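Local coordinates for L-lysine 6-monooxygenase involved in desferrioxamine biosynthesis (Erwinia amylovora CFBP1430, PDB 5O8P) that hydroxylates the terminal amine of cadaverine as an FAD- and NADPH-dependent monooxygenase, a step in making the siderophore desferrioxamine, at the flavin-adenine dinucleotide site and the interface of chains A and B. Residues are numbered along the deposited sequence; one frame, centred on the assembly and turned at random. Chains: chain A/B, L-lysine 6-monooxygenase involved in desferrioxamine biosynthesis.

Contact 1: the flavin-adenine dinucleotide site. Residues chain A 15-19, 38-41, 46-47, 57-58, 100, 121-123, 158-161, 383, 394, 396. With FAD (flavin-adenine dinucleotide), chain C.
A:His47 lays its imidazole against the xylene end of the isoalloxazine, one face under the methyl carbon C8M of FAD, 3.5 Å from the ring centroid; the residue is poorly ordered, as is the cofactor, so this face contact is best read as approximate. CD2 of A:His47 also lies over a face of the A:Trp46 indole, whose other face meets CG of A:Pro18. Held between them, the indole, its CG anti to the backbone N (chi1 -173°), points its N-H almost straight (167°) at the ribityl hydroxyl: NE1 lies 2.6 Å from FAD O4'. The six-membered ring of A:Trp46 meanwhile meets the isoalloxazine of FAD edge-to-face, the planes 56° apart. At the pyrimidine end backbone amides read the carbonyls, A:Leu396 N giving 2.8 Å to FAD O2 and A:Gln58 N 3.1 Å to FAD O4, while A:Leu396 CG packs on FAD C2. A:Gly15 and A:Gly17, having no side chain, let the backbone pass alongside the adenosine ribose and its 5'-oxygen, as is usual for the Rossmann glycine loop. The acid A:Asp39 takes the ribose 3'-hydroxyl on the syn lone pair of OD1, 2.7 Å from FAD O3B; the same oxygen accepts A:Ile16 N, and OD2 accepts A:Asn41 N, which fixes the carboxylate. A:Asn41 OD1 then accepts from both ribose hydroxyls. Adenine is recognised by main chain: A:Val123 N lies 3.2 Å from FAD N1A, and the carbonyl O of A:Val123 accepts from FAD N6A. The site holds FAD extended, its flavin placed for the reduction by NADPH and oxygen activation expected of this monooxygenase family.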
loop_
_atom_site.group_PDB
_atom_site.type_symbol
_atom_site.label_atom_id
_atom_site.label_comp_id
_atom_site.label_asym_id
_atom_site.label_seq_id
_atom_site.Cartn_x
_atom_site.Cartn_y
_atom_site.Cartn_z
ATOM N N GLY A 15 30.180 -10.573 -25.199
ATOM C CA GLY A 15 29.477 -9.560 -24.419
ATOM C C GLY A 15 29.081 -10.146 -23.085
ATOM O O GLY A 15 28.600 -11.258 -23.050
ATOM N N ILE A 16 29.326 -9.427 -21.994
ATOM C CA ILE A 16 28.938 -9.862 -20.658
ATOM C C ILE A 16 28.090 -8.764 -20.013
ATOM O O ILE A 16 28.523 -8.010 -19.109
ATOM C CB ILE A 16 30.148 -10.243 -19.777
ATOM C CG1 ILE A 16 31.002 -11.301 -20.469
ATOM C CG2 ILE A 16 29.685 -10.805 -18.435
ATOM C CD1 ILE A 16 32.371 -11.465 -19.836
ATOM N N GLY A 17 26.870 -8.672 -20.519
ATOM C CA GLY A 17 25.821 -7.910 -19.859
ATOM C C GLY A 17 25.163 -8.821 -18.862
ATOM O O GLY A 17 25.636 -9.936 -18.667
ATOM N N PRO A 18 24.069 -8.371 -18.227
ATOM C CA PRO A 18 23.382 -9.237 -17.263
ATOM C C PRO A 18 22.845 -10.521 -17.873
ATOM O O PRO A 18 22.783 -11.539 -17.169
ATOM C CB PRO A 18 22.232 -8.370 -16.743
ATOM C CG PRO A 18 22.548 -6.974 -17.173
ATOM C CD PRO A 18 23.365 -7.091 -18.415
ATOM N N PHE A 19 22.498 -10.488 -19.157
ATOM C CA PHE A 19 22.052 -11.706 -19.841
ATOM C C PHE A 19 23.146 -12.777 -20.002
ATOM O O PHE A 19 22.957 -13.900 -19.541
ATOM C CB PHE A 19 21.393 -11.375 -21.188
ATOM C CG PHE A 19 20.210 -10.474 -21.063
ATOM C CD1 PHE A 19 19.227 -10.701 -20.085
ATOM C CD2 PHE A 19 20.038 -9.419 -21.921
ATOM C CE1 PHE A 19 18.136 -9.876 -19.957
ATOM C CE2 PHE A 19 18.926 -8.593 -21.796
ATOM C CZ PHE A 19 17.999 -8.817 -20.804
ATOM N N LEU A 38 33.546 -13.439 -23.472
ATOM C CA LEU A 38 34.481 -12.375 -23.825
ATOM C C LEU A 38 33.803 -11.017 -23.729
ATOM O O LEU A 38 32.765 -10.832 -24.332
ATOM C CB LEU A 38 34.934 -12.574 -25.273
ATOM C CG LEU A 38 35.995 -13.614 -25.630
ATOM C CD1 LEU A 38 36.077 -14.772 -24.655
ATOM C CD2 LEU A 38 35.789 -14.100 -27.058
ATOM N N ASP A 39 34.402 -10.065 -23.018
ATOM C CA ASP A 39 33.895 -8.681 -22.959
ATOM C C ASP A 39 35.061 -7.686 -23.036
ATOM O O ASP A 39 36.146 -7.970 -22.534
ATOM C CB ASP A 39 33.102 -8.470 -21.665
ATOM C CG ASP A 39 32.303 -7.164 -21.655
ATOM O OD1 ASP A 39 31.148 -7.165 -22.124
ATOM O OD2 ASP A 39 32.822 -6.137 -21.173
ATOM N N GLN A 40 34.828 -6.528 -23.654
ATOM C CA GLN A 40 35.889 -5.548 -23.894
ATOM C C GLN A 40 36.220 -4.652 -22.695
ATOM O O GLN A 40 37.333 -4.125 -22.604
ATOM C CB GLN A 40 35.580 -4.708 -25.126
ATOM C CG GLN A 40 34.481 -3.693 -24.978
ATOM C CD GLN A 40 34.024 -3.179 -26.327
ATOM O OE1 GLN A 40 34.829 -2.790 -27.198
ATOM N NE2 GLN A 40 32.727 -3.180 -26.513
ATOM N N ASN A 41 35.268 -4.488 -21.787
ATOM C CA ASN A 41 35.463 -3.669 -20.585
ATOM C C ASN A 41 36.324 -4.423 -19.579
ATOM O O ASN A 41 36.503 -5.638 -19.717
ATOM C CB ASN A 41 34.114 -3.295 -19.963
ATOM C CG ASN A 41 33.251 -2.509 -20.913
ATOM O OD1 ASN A 41 32.119 -2.880 -21.177
ATOM N ND2 ASN A 41 33.794 -1.425 -21.450
ATOM N N TRP A 46 27.410 -1.897 -14.786
ATOM C CA TRP A 46 26.140 -1.817 -15.510
ATOM C C TRP A 46 25.450 -0.490 -15.294
ATOM O O TRP A 46 25.099 -0.131 -14.157
ATOM C CB TRP A 46 25.232 -2.927 -15.015
ATOM C CG TRP A 46 23.950 -3.127 -15.738
ATOM C CD1 TRP A 46 23.785 -3.473 -17.052
ATOM C CD2 TRP A 46 22.637 -3.052 -15.167
ATOM N NE1 TRP A 46 22.440 -3.597 -17.342
ATOM C CE2 TRP A 46 21.714 -3.345 -16.203
ATOM C CE3 TRP A 46 22.145 -2.725 -13.883
ATOM C CZ2 TRP A 46 20.328 -3.333 -15.995
ATOM C CZ3 TRP A 46 20.765 -2.718 -13.672
ATOM C CH2 TRP A 46 19.872 -3.025 -14.725
ATOM N N HIS A 47 25.287 0.235 -16.407
ATOM C CA HIS A 47 24.504 1.471 -16.495
ATOM C C HIS A 47 24.713 2.397 -15.294
ATOM O O HIS A 47 23.767 2.694 -14.541
ATOM C CB HIS A 47 23.019 1.130 -16.736
ATOM C CG HIS A 47 22.754 0.468 -18.061
ATOM N ND1 HIS A 47 23.444 0.800 -19.211
ATOM C CD2 HIS A 47 21.909 -0.533 -18.406
ATOM C CE1 HIS A 47 23.018 0.049 -20.211
ATOM N NE2 HIS A 47 22.084 -0.766 -19.749
ATOM N N LEU A 57 15.469 -1.497 -9.354
ATOM C CA LEU A 57 15.029 -2.301 -10.481
ATOM C C LEU A 57 13.502 -2.345 -10.547
ATOM O O LEU A 57 12.809 -2.176 -9.528
ATOM C CB LEU A 57 15.547 -3.734 -10.365
ATOM C CG LEU A 57 17.044 -4.009 -10.303
ATOM C CD1 LEU A 57 17.272 -5.469 -9.971
ATOM C CD2 LEU A 57 17.703 -3.658 -11.612
ATOM N N GLN A 58 12.993 -2.623 -11.739
ATOM C CA GLN A 58 11.549 -2.654 -11.989
ATOM C C GLN A 58 10.994 -4.069 -11.887
ATOM O O GLN A 58 9.909 -4.365 -12.371
ATOM C CB GLN A 58 11.264 -2.080 -13.383
ATOM C CG GLN A 58 11.730 -0.653 -13.619
ATOM C CD GLN A 58 11.332 0.285 -12.496
ATOM O OE1 GLN A 58 10.205 0.778 -12.442
ATOM N NE2 GLN A 58 12.248 0.493 -11.564
ATOM N N ARG A 100 19.489 -0.352 -7.705
ATOM C CA ARG A 100 20.440 -0.577 -8.800
ATOM C C ARG A 100 21.860 -0.681 -8.316
ATOM O O ARG A 100 22.636 -1.442 -8.877
ATOM C CB ARG A 100 20.405 0.532 -9.835
ATOM C CG ARG A 100 19.145 0.579 -10.652
ATOM C CD ARG A 100 19.419 0.624 -12.140
ATOM N NE ARG A 100 18.238 1.154 -12.792
ATOM C CZ ARG A 100 17.928 2.444 -12.878
ATOM N NH1 ARG A 100 18.695 3.380 -12.336
ATOM N NH2 ARG A 100 16.805 2.796 -13.492
ATOM N N THR A 121 38.793 -7.935 -23.541
ATOM C CA THR A 121 38.876 -8.730 -24.764
ATOM C C THR A 121 37.848 -8.237 -25.783
ATOM O O THR A 121 36.676 -8.612 -25.735
ATOM C CB THR A 121 38.604 -10.208 -24.412
ATOM O OG1 THR A 121 39.359 -10.569 -23.255
ATOM C CG2 THR A 121 38.963 -11.130 -25.547
ATOM N N ARG A 122 38.287 -7.364 -26.680
ATOM C CA ARG A 122 37.410 -6.797 -27.704
ATOM C C ARG A 122 37.424 -7.730 -28.904
ATOM O O ARG A 122 38.465 -7.951 -29.513
ATOM C CB ARG A 122 37.870 -5.390 -28.106
ATOM C CG ARG A 122 37.006 -4.683 -29.146
ATOM C CD ARG A 122 37.365 -3.216 -29.296
ATOM N NE ARG A 122 38.725 -3.056 -29.841
ATOM C CZ ARG A 122 39.800 -2.597 -29.176
ATOM N NH1 ARG A 122 39.737 -2.206 -27.896
ATOM N NH2 ARG A 122 40.969 -2.514 -29.804
ATOM N N VAL A 123 36.268 -8.290 -29.223
ATOM C CA VAL A 123 36.109 -9.101 -30.429
ATOM C C VAL A 123 36.067 -8.163 -31.622
ATOM O O VAL A 123 35.301 -7.198 -31.611
ATOM C CB VAL A 123 34.828 -9.942 -30.368
ATOM C CG1 VAL A 123 34.532 -10.600 -31.713
ATOM C CG2 VAL A 123 34.949 -10.977 -29.259
ATOM N N GLY A 158 25.594 -11.563 -26.789
ATOM C CA GLY A 158 24.964 -10.746 -25.758
ATOM C C GLY A 158 25.577 -9.360 -25.694
ATOM O O GLY A 158 25.826 -8.844 -24.610
ATOM N N THR A 159 25.798 -8.785 -26.878
ATOM C CA THR A 159 26.528 -7.532 -27.097
ATOM C C THR A 159 25.793 -6.340 -26.479
ATOM O O THR A 159 26.412 -5.397 -26.015
ATOM C CB THR A 159 26.740 -7.317 -28.640
ATOM O OG1 THR A 159 28.008 -7.871 -29.019
ATOM C CG2 THR A 159 26.697 -5.850 -29.097
ATOM N N GLY A 160 24.470 -6.391 -26.493
ATOM C CA GLY A 160 23.666 -5.310 -25.976
ATOM C C GLY A 160 23.455 -4.188 -26.969
ATOM O O GLY A 160 24.075 -4.169 -28.042
ATOM N N PRO A 161 22.490 -3.292 -26.665
ATOM C CA PRO A 161 22.147 -2.224 -27.572
ATOM C C PRO A 161 22.950 -0.992 -27.216
ATOM O O PRO A 161 23.549 -0.945 -26.148
ATOM C CB PRO A 161 20.655 -2.018 -27.291
ATOM C CG PRO A 161 20.488 -2.368 -25.847
ATOM C CD PRO A 161 21.662 -3.217 -25.442
ATOM N N ASN A 383 18.743 -10.590 -26.378
ATOM C CA ASN A 383 18.312 -9.191 -26.461
ATOM C C ASN A 383 18.612 -8.515 -27.824
ATOM O O ASN A 383 19.028 -7.357 -27.860
ATOM C CB ASN A 383 18.954 -8.399 -25.296
ATOM C CG ASN A 383 18.274 -7.052 -24.998
ATOM O OD1 ASN A 383 17.044 -6.897 -25.049
ATOM N ND2 ASN A 383 19.103 -6.064 -24.648
ATOM N N PRO A 394 13.992 -7.286 -23.447
ATOM C CA PRO A 394 14.891 -6.644 -22.472
ATOM C C PRO A 394 14.642 -6.977 -20.983
ATOM O O PRO A 394 15.363 -6.468 -20.126
ATOM C CB PRO A 394 14.664 -5.135 -22.711
ATOM C CG PRO A 394 13.590 -4.997 -23.740
ATOM C CD PRO A 394 12.972 -6.338 -23.938
ATOM N N LEU A 396 14.866 -8.609 -17.556
ATOM C CA LEU A 396 15.695 -9.482 -16.711
ATOM C C LEU A 396 14.910 -10.701 -16.219
ATOM O O LEU A 396 15.491 -11.766 -15.994
ATOM C CB LEU A 396 16.264 -8.724 -15.505
ATOM C CG LEU A 396 17.294 -7.626 -15.767
ATOM C CD1 LEU A 396 17.745 -6.987 -14.459
ATOM C CD2 LEU A 396 18.486 -8.156 -16.545
HETATM P PA FAD C . 24.782 -4.722 -21.753
HETATM O O1A FAD C . 25.101 -3.907 -20.514
HETATM O O2A FAD C . 24.487 -4.010 -23.051
HETATM O O5B FAD C . 26.042 -5.716 -21.944
HETATM C C5B FAD C . 26.815 -5.758 -23.139
HETATM C C4B FAD C . 28.304 -5.953 -22.881
HETATM O O4B FAD C . 28.936 -6.417 -24.084
HETATM C C3B FAD C . 29.008 -4.655 -22.499
HETATM O O3B FAD C . 29.837 -4.899 -21.354
HETATM C C2B FAD C . 29.787 -4.257 -23.751
HETATM O O2B FAD C . 31.005 -3.553 -23.486
HETATM C C1B FAD C . 30.079 -5.603 -24.386
HETATM N N9A FAD C . 30.420 -5.588 -25.835
HETATM C C8A FAD C . 29.758 -5.006 -26.856
HETATM N N7A FAD C . 30.406 -5.234 -28.033
HETATM C C5A FAD C . 31.502 -5.977 -27.767
HETATM C C6A FAD C . 32.631 -6.575 -28.532
HETATM N N6A FAD C . 32.727 -6.421 -29.875
HETATM N N1A FAD C . 33.565 -7.284 -27.845
HETATM C C2A FAD C . 33.497 -7.452 -26.507
HETATM N N3A FAD C . 32.508 -6.931 -25.756
HETATM C C4A FAD C . 31.502 -6.204 -26.314
HETATM N N1 FAD C . 15.524 -4.315 -17.348
HETATM C C2 FAD C . 14.888 -4.931 -16.317
HETATM O O2 FAD C . 14.324 -6.025 -16.541
HETATM N N3 FAD C . 14.856 -4.407 -15.071
HETATM C C4 FAD C . 15.448 -3.235 -14.776
HETATM O O4 FAD C . 15.399 -2.770 -13.621
HETATM C C4X FAD C . 16.164 -2.499 -15.848
HETATM N N5 FAD C . 16.782 -1.321 -15.617
HETATM C C5X FAD C . 17.424 -0.674 -16.618
HETATM C C6 FAD C . 18.040 0.540 -16.321
HETATM C C7 FAD C . 18.721 1.262 -17.298
HETATM C C7M FAD C . 19.378 2.575 -16.952
HETATM C C8 FAD C . 18.785 0.719 -18.686
HETATM C C8M FAD C . 19.514 1.479 -19.761
HETATM C C9 FAD C . 18.168 -0.494 -18.995
HETATM C C9A FAD C . 17.478 -1.235 -18.018
HETATM N N10 FAD C . 16.831 -2.489 -18.286
HETATM C C10 FAD C . 16.165 -3.127 -17.201
HETATM C "C1'" FAD C . 16.821 -3.151 -19.619
HETATM C "C2'" FAD C . 17.954 -4.193 -19.775
HETATM O "O2'" FAD C . 18.021 -5.044 -18.613
HETATM C "C3'" FAD C . 19.339 -3.572 -20.039
HETATM O "O3'" FAD C . 19.324 -2.807 -21.254
HETATM C "C4'" FAD C . 20.465 -4.611 -20.132
HETATM O "O4'" FAD C . 21.709 -3.999 -19.774
HETATM C "C5'" FAD C . 20.600 -5.215 -21.527
HETATM O "O5'" FAD C . 21.248 -6.484 -21.425
HETATM P P FAD C . 22.637 -6.752 -22.175
HETATM O O1P FAD C . 23.100 -8.149 -21.816
HETATM O O2P FAD C . 22.348 -6.399 -23.607
HETATM O O3P FAD C . 23.516 -5.661 -21.345
#

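Contact 2: the interface of chains A and B. Residues chain A 62, 67-68, 71, 397, 419; chain B 78, 82, 87-88, 91.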
loop_
_atom_site.group_PDB
_atom_site.type_symbol
_atom_site.label_atom_id
_atom_site.label_comp_id
_atom_site.label_asym_id
_atom_site.label_seq_id
_atom_site.Cartn_x
_atom_site.Cartn_y
_atom_site.Cartn_z
ATOM N N MET A 62 13.904 -12.221 -7.460
ATOM C CA MET A 62 13.958 -13.552 -8.080
ATOM C C MET A 62 14.377 -13.496 -9.545
ATOM O O MET A 62 14.820 -14.494 -10.091
ATOM C CB MET A 62 12.600 -14.270 -7.985
ATOM C CG MET A 62 12.156 -14.596 -6.566
ATOM S SD MET A 62 11.337 -13.202 -5.761
ATOM C CE MET A 62 9.682 -13.335 -6.453
ATOM N N THR A 67 18.016 -17.638 -10.275
ATOM C CA THR A 67 16.901 -18.185 -9.483
ATOM C C THR A 67 15.701 -18.729 -10.294
ATOM O O THR A 67 15.116 -19.726 -9.893
ATOM C CB THR A 67 16.426 -17.175 -8.401
ATOM O OG1 THR A 67 17.465 -16.938 -7.447
ATOM C CG2 THR A 67 15.253 -17.689 -7.621
ATOM N N LEU A 68 15.326 -18.120 -11.418
ATOM C CA LEU A 68 14.156 -18.618 -12.170
ATOM C C LEU A 68 14.442 -19.889 -12.952
ATOM O O LEU A 68 13.528 -20.527 -13.451
ATOM C CB LEU A 68 13.557 -17.539 -13.084
ATOM C CG LEU A 68 12.930 -16.333 -12.350
ATOM C CD1 LEU A 68 12.372 -15.315 -13.322
ATOM C CD2 LEU A 68 11.868 -16.730 -11.344
ATOM N N PRO A 71 17.014 -22.003 -8.260
ATOM C CA PRO A 71 17.140 -21.333 -6.966
ATOM C C PRO A 71 18.249 -21.852 -6.069
ATOM O O PRO A 71 18.658 -21.133 -5.168
ATOM C CB PRO A 71 15.791 -21.606 -6.297
ATOM C CG PRO A 71 14.846 -21.848 -7.417
ATOM C CD PRO A 71 15.652 -22.529 -8.476
ATOM N N GLY A 397 13.598 -10.534 -16.054
ATOM C CA GLY A 397 12.683 -11.606 -15.676
ATOM C C GLY A 397 12.578 -12.774 -16.630
ATOM O O GLY A 397 12.183 -13.855 -16.205
ATOM N N GLU A 419 9.745 -24.142 -18.581
ATOM C CA GLU A 419 8.301 -24.136 -18.528
ATOM C C GLU A 419 7.721 -23.896 -19.925
ATOM O O GLU A 419 8.246 -23.083 -20.686
ATOM C CB GLU A 419 7.807 -23.088 -17.537
ATOM C CG GLU A 419 8.018 -23.490 -16.083
ATOM C CD GLU A 419 9.322 -23.007 -15.474
ATOM O OE1 GLU A 419 10.286 -22.750 -16.230
ATOM O OE2 GLU A 419 9.376 -22.904 -14.223
ATOM N N LEU B 78 11.760 -21.409 -2.591
ATOM C CA LEU B 78 11.942 -21.059 -4.000
ATOM C C LEU B 78 12.221 -22.273 -4.864
ATOM O O LEU B 78 11.707 -22.369 -5.984
ATOM C CB LEU B 78 13.041 -19.995 -4.178
ATOM C CG LEU B 78 12.585 -18.584 -3.773
ATOM C CD1 LEU B 78 13.722 -17.609 -3.887
ATOM C CD2 LEU B 78 11.406 -18.087 -4.617
ATOM N N LYS B 82 9.936 -24.052 -7.838
ATOM C CA LYS B 82 10.522 -24.387 -9.132
ATOM C C LYS B 82 10.223 -25.825 -9.567
ATOM O O LYS B 82 9.862 -26.064 -10.725
ATOM C CB LYS B 82 12.038 -24.150 -9.088
ATOM C CG LYS B 82 12.799 -24.453 -10.372
ATOM C CD LYS B 82 12.208 -23.731 -11.556
ATOM C CE LYS B 82 13.094 -23.837 -12.758
ATOM N NZ LYS B 82 12.339 -23.369 -13.945
ATOM N N LEU B 87 7.044 -21.461 -10.304
ATOM C CA LEU B 87 7.807 -20.362 -9.747
ATOM C C LEU B 87 7.464 -19.057 -10.441
ATOM O O LEU B 87 7.480 -18.011 -9.797
ATOM C CB LEU B 87 9.315 -20.636 -9.825
ATOM C CG LEU B 87 10.268 -19.533 -9.359
ATOM C CD1 LEU B 87 10.075 -19.171 -7.900
ATOM C CD2 LEU B 87 11.690 -19.990 -9.580
ATOM N N TYR B 88 7.142 -19.101 -11.732
ATOM C CA TYR B 88 6.799 -17.863 -12.440
ATOM C C TYR B 88 5.470 -17.295 -11.940
ATOM O O TYR B 88 5.286 -16.078 -11.901
ATOM C CB TYR B 88 6.759 -18.038 -13.953
ATOM C CG TYR B 88 8.127 -18.154 -14.564
ATOM C CD1 TYR B 88 8.759 -19.384 -14.645
ATOM C CD2 TYR B 88 8.806 -17.037 -15.038
ATOM C CE1 TYR B 88 10.029 -19.508 -15.201
ATOM C CE2 TYR B 88 10.077 -17.154 -15.608
ATOM C CZ TYR B 88 10.684 -18.396 -15.683
ATOM O OH TYR B 88 11.941 -18.562 -16.221
ATOM N N TYR B 91 6.193 -15.563 -8.772
ATOM C CA TYR B 91 6.887 -14.316 -9.131
ATOM C C TYR B 91 5.895 -13.237 -9.474
ATOM O O TYR B 91 6.008 -12.127 -8.982
ATOM C CB TYR B 91 7.862 -14.598 -10.287
ATOM C CG TYR B 91 8.505 -13.449 -11.038
ATOM C CD1 TYR B 91 7.965 -12.988 -12.234
ATOM C CD2 TYR B 91 9.729 -12.925 -10.636
ATOM C CE1 TYR B 91 8.586 -11.985 -12.973
ATOM C CE2 TYR B 91 10.367 -11.915 -11.371
ATOM C CZ TYR B 91 9.790 -11.456 -12.541
ATOM O OH TYR B 91 10.416 -10.473 -13.274
#
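Two copies of the same protein meet here across a two-fold axis, in a mixed apolar and charged patch that recurs with the chains exchanged and joins subunits of the deposited tetramer, which may or may not be the biological form. A:Leu68 buries the most surface of the residues in the patch, and its branched end is split between two partners. Its side chain crosses that of B:Leu87 at about a right angle, with A:Leu68 CD2 3.7 Å from B:Leu87 CD2, whereas CD1 leans obliquely on the B:Tyr88 ring near CE2. B:Leu87, with CG anti to its backbone N (chi1 176°), also turns CD2 towards the carbonyl of A:Thr67. The polar centre is B:Lys82. Its chain leaves with CG anti to the backbone N, bends at chi2 (53°) and then runs extended, its aliphatic part crossing the A:Pro71 ring before the ammonium reaches chain A. There NZ donates to the main-chain carbonyl O of A:Leu68 at 3.1 Å, in the carbonyl plane, and forms a salt bridge with A:Glu419 OE2 at 3.0 Å, approaching from above the carboxylate plane. B:Lys82 NZ is also 3.1 Å from A:Glu419 OE1, so it meets both carboxylate oxygens. A lysine suits this place because its long methylene chain can pack on proline while its tip grips these acceptors; the nearby positive charge would be expected to keep the glutamate ionised. The same carboxylate lies at the edge of B:Tyr88, the two planes 87° apart and OE2 in the ring plane beside CD1 and CE1, where the weakly positive C-H edge may suit it. Further along, B:Leu78 crosses A:Thr67 and A:Met62 at about right angles, while the methyl CE of A:Met62 rests 4.0 Å from B:Tyr91 CA. B:Tyr91 extends its hydroxyl OH to within 3.5 Å of A:Gly397 CA, an approach that a residue without a side chain readily admits. The patch thus joins helices 77-83 and 87-93 of one subunit to loops and the 3-10 helix 396-398 of its neighbour, and with its twin helps hold the two together.

The centres of contact 1 and contact 2 lie about 22 Å apart, so the subunit interface is near the flavin end of the cofactor but separate from it. The short 3-10 helix 396-398 belongs to both: A:Leu396 touches the isoalloxazine in contact 1, and the next residue, A:Gly397, meets the partner chain in contact 2. A:Gln58 and A:Met62 likewise fall close together in sequence, one at each site. Assembly could therefore help to steady the segments that frame the flavin, although the FAD contacts described come from chain A.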